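Local coordinates for protein RNA-dependent RNA Polymerase (Bombyx mori cytoplasmic polyhedrosis virus, PDB 6TZ0) that is an RNA-directed RNA polymerase that transcribes the viral double-stranded RNA genome and probably also replicates it by making minus strands, at residues Arg138-Glu148 with Ser740-Ile750. Residues are numbered along the deposited sequence; the frame is centred on the assembly and turned at random.
Sequences RKSRFADLWRE and SLWTREDTKDI
R141 runs its whole side chain along the loop 740-750. Its backbone N donates to W742 O, 2.9 Å away. CB rests against the same W742 carbonyl. CG leaves anti to the backbone N (chi1 -172°) and lies beside CG of R744, while CD passes L741 O. The chain then bends at chi3. This sets NE and NH2 beside two backbone oxygens: NH2 lies 2.7 Å from T743 O and NE 3.2 Å from S740 O. R744 CG sits over the centre of one guanidinium face. The R141 and R744 side chains cross at about a right angle, with guanidinium planes 63° apart. Their NH1 atoms are close, 3.8 Å from each other, but E759 on helix 754-766 forms a salt bridge with both, which should offset the like charges.

The contact joins the loop leading into helix 145-160, in the N-terminal region of this reovirus-type polymerase, to the long loop before helix 754-766. R147, on the first turn of helix 145-160, belongs to an ATP site seen in this protein.

E148 reaches back from that helix turn. OE2 accepts a nearly straight bond from F142 N (3.2 Å, 172°) and a weak one from R141 N. Its CB and CG lie against CE3 of W742, whose NE1 bonds to T215. The F142 ring turns an edge to the loop, with CE2 3.2 Å from L741 O, and R141 CG covers one ring face. Further along, I750 CD1 abuts F142 O. At the far end, the methyl CG2 of T747 touches NH1 of R138, and E185 holds NE of that arginine.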
# COMPACT_ATOMS: atom_id res chain seq x y z
N ARG A 138 14.98 -0.37 -20.25
CA ARG A 138 13.91 -0.41 -21.24
C ARG A 138 12.57 -0.20 -20.54
O ARG A 138 12.08 -1.06 -19.80
CB ARG A 138 13.97 -1.69 -22.09
CG ARG A 138 13.94 -3.04 -21.40
CD ARG A 138 14.11 -4.12 -22.44
NE ARG A 138 12.99 -4.23 -23.36
CZ ARG A 138 11.93 -5.01 -23.15
NH1 ARG A 138 11.88 -5.75 -22.06
NH2 ARG A 138 10.95 -5.06 -24.03
N LYS A 139 12.00 0.99 -20.74
CA LYS A 139 10.74 1.41 -20.12
C LYS A 139 9.93 2.07 -21.22
O LYS A 139 9.95 3.29 -21.36
CB LYS A 139 10.99 2.37 -18.98
CG LYS A 139 11.64 1.78 -17.78
CD LYS A 139 11.88 2.85 -16.76
CE LYS A 139 12.54 2.26 -15.56
NZ LYS A 139 11.61 1.35 -14.84
N SER A 140 9.19 1.29 -21.98
CA SER A 140 8.42 1.82 -23.09
C SER A 140 6.96 1.44 -22.92
O SER A 140 6.64 0.32 -22.52
CB SER A 140 8.95 1.32 -24.42
OG SER A 140 8.78 -0.08 -24.53
N ARG A 141 6.08 2.38 -23.22
CA ARG A 141 4.67 2.17 -22.94
C ARG A 141 3.94 1.47 -24.09
O ARG A 141 3.11 0.60 -23.84
CB ARG A 141 4.00 3.50 -22.61
CG ARG A 141 2.56 3.35 -22.13
CD ARG A 141 1.98 4.66 -21.69
NE ARG A 141 2.58 5.17 -20.47
CZ ARG A 141 2.15 4.87 -19.25
NH1 ARG A 141 1.11 4.08 -19.07
NH2 ARG A 141 2.76 5.39 -18.19
N PHE A 142 4.23 1.82 -25.34
CA PHE A 142 3.40 1.36 -26.43
C PHE A 142 4.13 0.46 -27.42
O PHE A 142 3.58 -0.56 -27.85
CB PHE A 142 2.80 2.55 -27.17
CG PHE A 142 1.89 3.38 -26.32
CD1 PHE A 142 0.67 2.89 -25.91
CD2 PHE A 142 2.25 4.66 -25.95
CE1 PHE A 142 -0.17 3.66 -25.13
CE2 PHE A 142 1.41 5.43 -25.18
CZ PHE A 142 0.20 4.93 -24.77
N ALA A 143 5.35 0.80 -27.80
CA ALA A 143 6.07 0.07 -28.83
C ALA A 143 7.55 0.12 -28.49
O ALA A 143 7.91 0.37 -27.34
CB ALA A 143 5.76 0.66 -30.22
N ASP A 144 8.40 -0.13 -29.47
CA ASP A 144 9.82 0.09 -29.29
C ASP A 144 10.11 1.58 -29.14
O ASP A 144 9.30 2.43 -29.50
CB ASP A 144 10.60 -0.49 -30.46
CG ASP A 144 10.55 -2.00 -30.51
OD1 ASP A 144 10.41 -2.63 -29.43
OD2 ASP A 144 10.65 -2.58 -31.61
N LEU A 145 11.28 1.88 -28.59
CA LEU A 145 11.62 3.26 -28.26
C LEU A 145 11.89 4.10 -29.50
O LEU A 145 11.62 5.31 -29.50
CB LEU A 145 12.82 3.28 -27.31
CG LEU A 145 14.26 3.03 -27.75
CD1 LEU A 145 15.18 3.45 -26.63
CD2 LEU A 145 14.55 1.59 -28.11
N TRP A 146 12.38 3.48 -30.57
CA TRP A 146 12.62 4.25 -31.79
C TRP A 146 11.31 4.58 -32.49
O TRP A 146 11.21 5.63 -33.13
CB TRP A 146 13.55 3.50 -32.74
CG TRP A 146 14.91 3.26 -32.16
CD1 TRP A 146 15.43 2.07 -31.74
CD2 TRP A 146 15.91 4.25 -31.86
NE1 TRP A 146 16.69 2.25 -31.24
CE2 TRP A 146 17.01 3.58 -31.31
CE3 TRP A 146 15.98 5.63 -32.04
CZ2 TRP A 146 18.16 4.24 -30.92
CZ3 TRP A 146 17.12 6.28 -31.65
CH2 TRP A 146 18.20 5.59 -31.10
N ARG A 147 10.28 3.75 -32.33
CA ARG A 147 8.97 4.08 -32.88
C ARG A 147 8.33 5.23 -32.12
O ARG A 147 7.66 6.08 -32.72
CB ARG A 147 8.08 2.84 -32.84
CG ARG A 147 8.55 1.75 -33.75
CD ARG A 147 7.66 0.55 -33.67
NE ARG A 147 8.17 -0.53 -34.51
CZ ARG A 147 7.63 -1.74 -34.57
NH1 ARG A 147 8.16 -2.66 -35.36
NH2 ARG A 147 6.57 -2.03 -33.83
N GLU A 148 8.54 5.29 -30.81
CA GLU A 148 8.03 6.41 -30.02
C GLU A 148 8.75 7.70 -30.36
O GLU A 148 8.13 8.77 -30.46
CB GLU A 148 8.14 6.08 -28.54
CG GLU A 148 7.28 4.90 -28.12
CD GLU A 148 7.36 4.61 -26.64
OE1 GLU A 148 8.16 5.26 -25.95
OE2 GLU A 148 6.62 3.73 -26.17
N SER A 740 3.58 10.52 -17.90
CA SER A 740 4.51 10.05 -18.90
C SER A 740 3.74 9.30 -19.97
O SER A 740 3.18 8.22 -19.70
CB SER A 740 5.58 9.15 -18.29
OG SER A 740 6.52 8.76 -19.26
N LEU A 741 3.71 9.85 -21.17
CA LEU A 741 3.08 9.18 -22.30
C LEU A 741 3.95 8.07 -22.88
O LEU A 741 3.50 7.39 -23.81
CB LEU A 741 2.76 10.20 -23.40
CG LEU A 741 1.76 11.30 -23.11
CD1 LEU A 741 1.69 12.27 -24.28
CD2 LEU A 741 0.40 10.72 -22.83
N TRP A 742 5.16 7.87 -22.38
CA TRP A 742 6.14 7.05 -23.09
C TRP A 742 6.79 5.96 -22.26
O TRP A 742 7.28 4.99 -22.84
CB TRP A 742 7.23 7.95 -23.69
CG TRP A 742 6.66 9.08 -24.51
CD1 TRP A 742 6.63 10.40 -24.16
CD2 TRP A 742 5.96 8.97 -25.74
NE1 TRP A 742 5.99 11.12 -25.14
CE2 TRP A 742 5.57 10.26 -26.12
CE3 TRP A 742 5.64 7.90 -26.58
CZ2 TRP A 742 4.87 10.52 -27.29
CZ3 TRP A 742 4.95 8.15 -27.74
CH2 TRP A 742 4.58 9.45 -28.09
N THR A 743 6.82 6.07 -20.93
CA THR A 743 7.46 5.08 -20.08
C THR A 743 6.43 4.40 -19.19
O THR A 743 5.28 4.84 -19.09
CB THR A 743 8.57 5.71 -19.23
OG1 THR A 743 8.00 6.68 -18.35
CG2 THR A 743 9.59 6.40 -20.11
N ARG A 744 6.84 3.31 -18.55
CA ARG A 744 5.97 2.55 -17.65
C ARG A 744 6.70 2.19 -16.36
O ARG A 744 7.90 2.43 -16.20
CB ARG A 744 5.47 1.25 -18.27
CG ARG A 744 4.49 1.43 -19.37
CD ARG A 744 4.02 0.10 -19.90
NE ARG A 744 3.24 -0.63 -18.91
CZ ARG A 744 1.93 -0.48 -18.75
NH1 ARG A 744 1.26 0.36 -19.52
NH2 ARG A 744 1.29 -1.18 -17.83
N GLU A 745 5.94 1.61 -15.43
CA GLU A 745 6.53 1.02 -14.24
C GLU A 745 7.05 -0.37 -14.52
O GLU A 745 8.15 -0.73 -14.08
CB GLU A 745 5.50 1.00 -13.10
CG GLU A 745 6.02 0.39 -11.82
CD GLU A 745 5.02 0.44 -10.68
OE1 GLU A 745 3.90 0.95 -10.90
OE2 GLU A 745 5.36 -0.01 -9.57
N ASP A 746 6.29 -1.17 -15.26
CA ASP A 746 6.67 -2.52 -15.60
C ASP A 746 6.67 -2.71 -17.11
O ASP A 746 5.90 -2.09 -17.84
CB ASP A 746 5.74 -3.55 -14.94
CG ASP A 746 4.27 -3.26 -15.20
OD1 ASP A 746 3.94 -2.19 -15.75
OD2 ASP A 746 3.44 -4.13 -14.87
N THR A 747 7.56 -3.58 -17.58
CA THR A 747 7.55 -3.99 -18.98
C THR A 747 6.41 -4.98 -19.17
O THR A 747 6.32 -5.98 -18.45
CB THR A 747 8.88 -4.61 -19.38
OG1 THR A 747 9.93 -3.65 -19.22
CG2 THR A 747 8.83 -5.05 -20.83
N LYS A 748 5.54 -4.70 -20.13
CA LYS A 748 4.37 -5.53 -20.36
C LYS A 748 4.00 -5.46 -21.83
O LYS A 748 3.93 -4.37 -22.40
CB LYS A 748 3.20 -5.06 -19.49
CG LYS A 748 1.98 -5.96 -19.55
CD LYS A 748 0.84 -5.37 -18.73
CE LYS A 748 1.08 -5.53 -17.24
NZ LYS A 748 -0.08 -5.09 -16.43
N ASP A 749 3.77 -6.62 -22.44
CA ASP A 749 3.19 -6.65 -23.77
C ASP A 749 1.73 -6.18 -23.73
O ASP A 749 1.06 -6.27 -22.70
CB ASP A 749 3.30 -8.04 -24.39
CG ASP A 749 2.68 -9.13 -23.51
OD1 ASP A 749 2.31 -8.86 -22.35
OD2 ASP A 749 2.58 -10.28 -23.99
N ILE A 750 1.25 -5.69 -24.86
CA ILE A 750 -0.08 -5.10 -24.92
C ILE A 750 -1.09 -6.15 -25.36
O ILE A 750 -2.04 -6.45 -24.63
CB ILE A 750 -0.12 -3.87 -25.84
CG1 ILE A 750 0.66 -2.69 -25.22
CG2 ILE A 750 -1.55 -3.46 -26.12
CD1 ILE A 750 2.12 -2.58 -25.64